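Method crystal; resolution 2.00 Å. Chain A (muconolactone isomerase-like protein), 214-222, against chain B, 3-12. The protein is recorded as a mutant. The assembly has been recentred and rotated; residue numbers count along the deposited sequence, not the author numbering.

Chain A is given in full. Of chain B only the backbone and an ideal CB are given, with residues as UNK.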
# COMPACT_ATOMS: atom_id res chain seq x y z
N VAL A 214 15.62 0.56 -21.59
CA VAL A 214 14.77 -0.21 -20.68
C VAL A 214 13.66 -0.93 -21.46
O VAL A 214 13.39 -2.10 -21.22
CB VAL A 214 14.18 0.68 -19.56
CG1 VAL A 214 13.15 -0.09 -18.73
CG2 VAL A 214 15.31 1.17 -18.66
N TYR A 215 13.07 -0.24 -22.43
CA TYR A 215 12.01 -0.83 -23.25
C TYR A 215 12.56 -1.96 -24.13
O TYR A 215 11.99 -3.05 -24.17
CB TYR A 215 11.33 0.24 -24.11
CG TYR A 215 10.06 -0.22 -24.82
CD1 TYR A 215 9.20 -1.15 -24.22
CD2 TYR A 215 9.71 0.30 -26.06
CE1 TYR A 215 8.02 -1.55 -24.85
CE2 TYR A 215 8.52 -0.08 -26.70
CZ TYR A 215 7.69 -1.01 -26.09
OH TYR A 215 6.52 -1.40 -26.72
N GLU A 216 13.66 -1.70 -24.84
CA GLU A 216 14.24 -2.74 -25.69
C GLU A 216 14.65 -3.97 -24.88
O GLU A 216 14.37 -5.10 -25.28
CB GLU A 216 15.42 -2.22 -26.51
CG GLU A 216 15.98 -3.28 -27.45
CD GLU A 216 17.03 -2.77 -28.43
OE1 GLU A 216 17.67 -3.61 -29.09
OE2 GLU A 216 17.20 -1.55 -28.56
N MET A 217 15.26 -3.75 -23.72
CA MET A 217 15.69 -4.86 -22.86
C MET A 217 14.56 -5.73 -22.34
O MET A 217 14.78 -6.91 -22.06
CB MET A 217 16.51 -4.35 -21.67
CG MET A 217 17.92 -3.95 -22.02
SD MET A 217 18.82 -3.50 -20.54
CE MET A 217 20.51 -3.69 -21.13
N ARG A 218 13.37 -5.16 -22.22
CA ARG A 218 12.23 -5.93 -21.72
C ARG A 218 11.84 -7.06 -22.67
O ARG A 218 11.16 -8.00 -22.27
CB ARG A 218 11.04 -5.02 -21.41
CG ARG A 218 10.06 -5.62 -20.39
CD ARG A 218 9.40 -4.55 -19.55
NE ARG A 218 10.37 -3.82 -18.73
CZ ARG A 218 10.07 -2.87 -17.86
NH1 ARG A 218 8.80 -2.51 -17.66
NH2 ARG A 218 11.04 -2.26 -17.19
N PHE A 219 12.31 -6.99 -23.92
CA PHE A 219 12.03 -8.05 -24.90
C PHE A 219 13.04 -9.21 -24.82
O PHE A 219 12.84 -10.24 -25.46
CB PHE A 219 11.95 -7.47 -26.31
CG PHE A 219 10.76 -6.56 -26.52
CD1 PHE A 219 10.89 -5.19 -26.33
CD2 PHE A 219 9.52 -7.08 -26.86
CE1 PHE A 219 9.78 -4.34 -26.48
CE2 PHE A 219 8.41 -6.25 -27.02
CZ PHE A 219 8.54 -4.87 -26.82
N ASP A 220 14.13 -9.03 -24.07
CA ASP A 220 15.11 -10.10 -23.88
C ASP A 220 14.43 -11.07 -22.93
O ASP A 220 13.76 -10.64 -21.99
CB ASP A 220 16.40 -9.57 -23.23
CG ASP A 220 17.18 -8.61 -24.12
OD1 ASP A 220 17.06 -8.70 -25.36
OD2 ASP A 220 17.91 -7.76 -23.57
N GLU A 221 14.61 -12.37 -23.14
CA GLU A 221 13.96 -13.36 -22.28
C GLU A 221 14.25 -13.17 -20.79
O GLU A 221 13.35 -13.30 -19.96
CB GLU A 221 14.31 -14.79 -22.70
CG GLU A 221 13.53 -15.85 -21.92
CD GLU A 221 13.67 -17.26 -22.48
OE1 GLU A 221 14.20 -17.43 -23.60
OE2 GLU A 221 13.25 -18.21 -21.79
N VAL A 222 15.49 -12.81 -20.46
CA VAL A 222 15.87 -12.60 -19.07
C VAL A 222 14.98 -11.56 -18.38
O VAL A 222 14.56 -11.76 -17.24
CB VAL A 222 17.37 -12.21 -18.93
CG1 VAL A 222 17.65 -10.89 -19.63
CG2 VAL A 222 17.76 -12.15 -17.47
N UNK B 3 17.23 -20.65 -29.69
CA UNK B 3 16.82 -19.83 -28.51
C UNK B 3 15.85 -18.72 -28.90
O UNK B 3 15.55 -18.53 -30.08
CB UNK B 3 18.05 -19.21 -27.84
N UNK B 4 15.36 -17.99 -27.90
CA UNK B 4 14.42 -16.90 -28.13
C UNK B 4 15.07 -15.70 -28.81
O UNK B 4 16.07 -15.17 -28.32
CB UNK B 4 13.80 -16.46 -26.80
N UNK B 5 14.51 -15.30 -29.94
CA UNK B 5 15.01 -14.16 -30.69
C UNK B 5 14.11 -12.96 -30.40
O UNK B 5 12.91 -12.99 -30.71
CB UNK B 5 15.06 -14.46 -32.19
N UNK B 6 14.65 -11.92 -29.75
CA UNK B 6 13.83 -10.75 -29.46
C UNK B 6 13.53 -9.93 -30.71
O UNK B 6 14.37 -9.80 -31.60
CB UNK B 6 14.53 -9.87 -28.42
N UNK B 7 12.31 -9.41 -30.77
CA UNK B 7 11.86 -8.59 -31.87
C UNK B 7 11.27 -7.35 -31.20
O UNK B 7 10.05 -7.16 -31.19
CB UNK B 7 10.86 -9.31 -32.77
N UNK B 8 12.13 -6.51 -30.62
CA UNK B 8 11.74 -5.28 -29.92
C UNK B 8 10.82 -4.39 -30.74
O UNK B 8 11.04 -4.19 -31.93
CB UNK B 8 12.99 -4.49 -29.53
N UNK B 9 9.80 -3.86 -30.08
CA UNK B 9 8.85 -2.95 -30.72
C UNK B 9 9.60 -1.67 -31.08
O UNK B 9 10.46 -1.20 -30.32
CB UNK B 9 7.66 -2.66 -29.81
N UNK B 10 9.33 -1.14 -32.27
CA UNK B 10 9.97 0.09 -32.73
C UNK B 10 9.14 1.26 -32.24
O UNK B 10 7.91 1.16 -32.15
CB UNK B 10 10.11 0.12 -34.25
N UNK B 11 9.80 2.36 -31.89
CA UNK B 11 9.10 3.55 -31.41
C UNK B 11 9.73 4.85 -31.88
O UNK B 11 10.90 4.89 -32.26
CB UNK B 11 9.05 3.54 -29.88
N UNK B 12 8.93 5.91 -31.82
CA UNK B 12 9.38 7.26 -32.13
C UNK B 12 8.92 8.05 -30.91
O UNK B 12 7.82 7.82 -30.41
CB UNK B 12 8.82 7.80 -33.45

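Chain B runs as an extended segment past chain A, and no hydrogen bond crosses directly between the two stretches, so shape should count for much.

At position 3 the CB points sideways, with nothing of chain A within 5.5 Å. Many residues fit; a long basic one could reach toward Glu A221. The residue is Arg B3, whose NH1 stays 4.4 Å from Glu A221 OE1. That oxygen lies well out of the guanidinium plane, so only charge is felt.

Position 4 points toward chain A, its ideal CB 3.4 Å from Glu A221 OE1, with the carbonyl of Phe A219 further along. A neutral polar, basic or aromatic side chain would suit; an acid would face like charge. His B4 fills it, placing its ring edge toward the carbonyl, yet NE2 remains 3.9 Å from Phe A219 O, and that oxygen finds no partner in the model.

Position 5 points away and accepts almost anything; it is Val B5.

Position 6 turns back, its ideal CB 3.4 Å from Phe A219 O. A compact side chain is favoured, and phi of -73° admits proline. Pro B6 it is: its CB lies 4.3 Å from Phe A219 CB.

Position 7 points away into space free of chain A and would suit a polar residue; Glu B7 is found.

At position 8 the CB goes sideways, close to both Glu A216 CG (3.8 Å from the ideal CB) and Phe A219 CD1 (3.9 Å). Small or medium apolar groups suit, and phi of -51° again allows proline. Pro B8 sets its CA over the face of the Phe A219 ring, 3.9 Å from the centroid, a CH-pi contact.

Position 9 faces Tyr A215 OH and the tip of Phe A219, so a small side chain, perhaps with a hydroxyl, is indicated. Thr B9 packs its CB 3.5 Å from Tyr A215 OH and its OG1 3.2 Å from Phe A219 CZ. One water joins the hydroxyls, 2.7 Å from Tyr A215 OH and 2.9 Å from Thr B9 OG1, to which it donates.

Position 10 begins a strand and points away: His B10.

Position 11 points back, its CB 4.8 Å from Tyr A215 CE2, leaving room for a beta-branched or other modest apolar group. Thr B11 brings CG2 to 3.5 Å from Tyr A215 CE2, at the ring edge.

Position 12, out of reach, is Leu B12.

Chain B, residues 3-12: RHVPEPTHTL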
# COMPACT_ATOMS: atom_id res chain seq x y z
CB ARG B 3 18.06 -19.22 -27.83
CG ARG B 3 18.98 -20.25 -27.18
CD ARG B 3 20.06 -19.58 -26.33
NE ARG B 3 19.49 -18.77 -25.25
CZ ARG B 3 18.96 -19.25 -24.13
NH1 ARG B 3 18.48 -18.42 -23.22
NH2 ARG B 3 18.92 -20.56 -23.91
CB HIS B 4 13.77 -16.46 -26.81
CG HIS B 4 12.75 -15.38 -26.97
ND1 HIS B 4 11.49 -15.62 -27.48
CD2 HIS B 4 12.80 -14.05 -26.71
CE1 HIS B 4 10.81 -14.49 -27.53
NE2 HIS B 4 11.58 -13.52 -27.07
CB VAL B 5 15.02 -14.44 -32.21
CG1 VAL B 5 15.59 -13.24 -32.96
CG2 VAL B 5 15.82 -15.69 -32.51
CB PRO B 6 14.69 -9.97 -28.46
CG PRO B 6 16.07 -10.28 -28.92
CD PRO B 6 16.00 -11.77 -29.18
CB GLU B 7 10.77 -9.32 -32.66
CG GLU B 7 11.00 -9.33 -34.16
CD GLU B 7 12.28 -10.06 -34.54
OE1 GLU B 7 13.03 -9.54 -35.39
OE2 GLU B 7 12.52 -11.16 -33.98
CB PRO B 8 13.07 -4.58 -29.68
CG PRO B 8 14.05 -5.69 -29.65
CD PRO B 8 13.60 -6.57 -30.76
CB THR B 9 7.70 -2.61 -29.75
OG1 THR B 9 7.01 -3.81 -29.39
CG2 THR B 9 6.72 -1.63 -30.38
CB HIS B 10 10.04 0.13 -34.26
CG HIS B 10 10.74 -1.05 -34.86
ND1 HIS B 10 12.11 -1.17 -34.89
CD2 HIS B 10 10.25 -2.17 -35.46
CE1 HIS B 10 12.44 -2.30 -35.48
NE2 HIS B 10 11.33 -2.93 -35.84
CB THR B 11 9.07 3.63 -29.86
OG1 THR B 11 10.39 3.90 -29.38
CG2 THR B 11 8.55 2.34 -29.24
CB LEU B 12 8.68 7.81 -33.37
CG LEU B 12 9.05 7.22 -34.73
CD1 LEU B 12 8.30 7.98 -35.81
CD2 LEU B 12 10.56 7.32 -34.96
O HOH W 1 4.96 -3.48 -27.40
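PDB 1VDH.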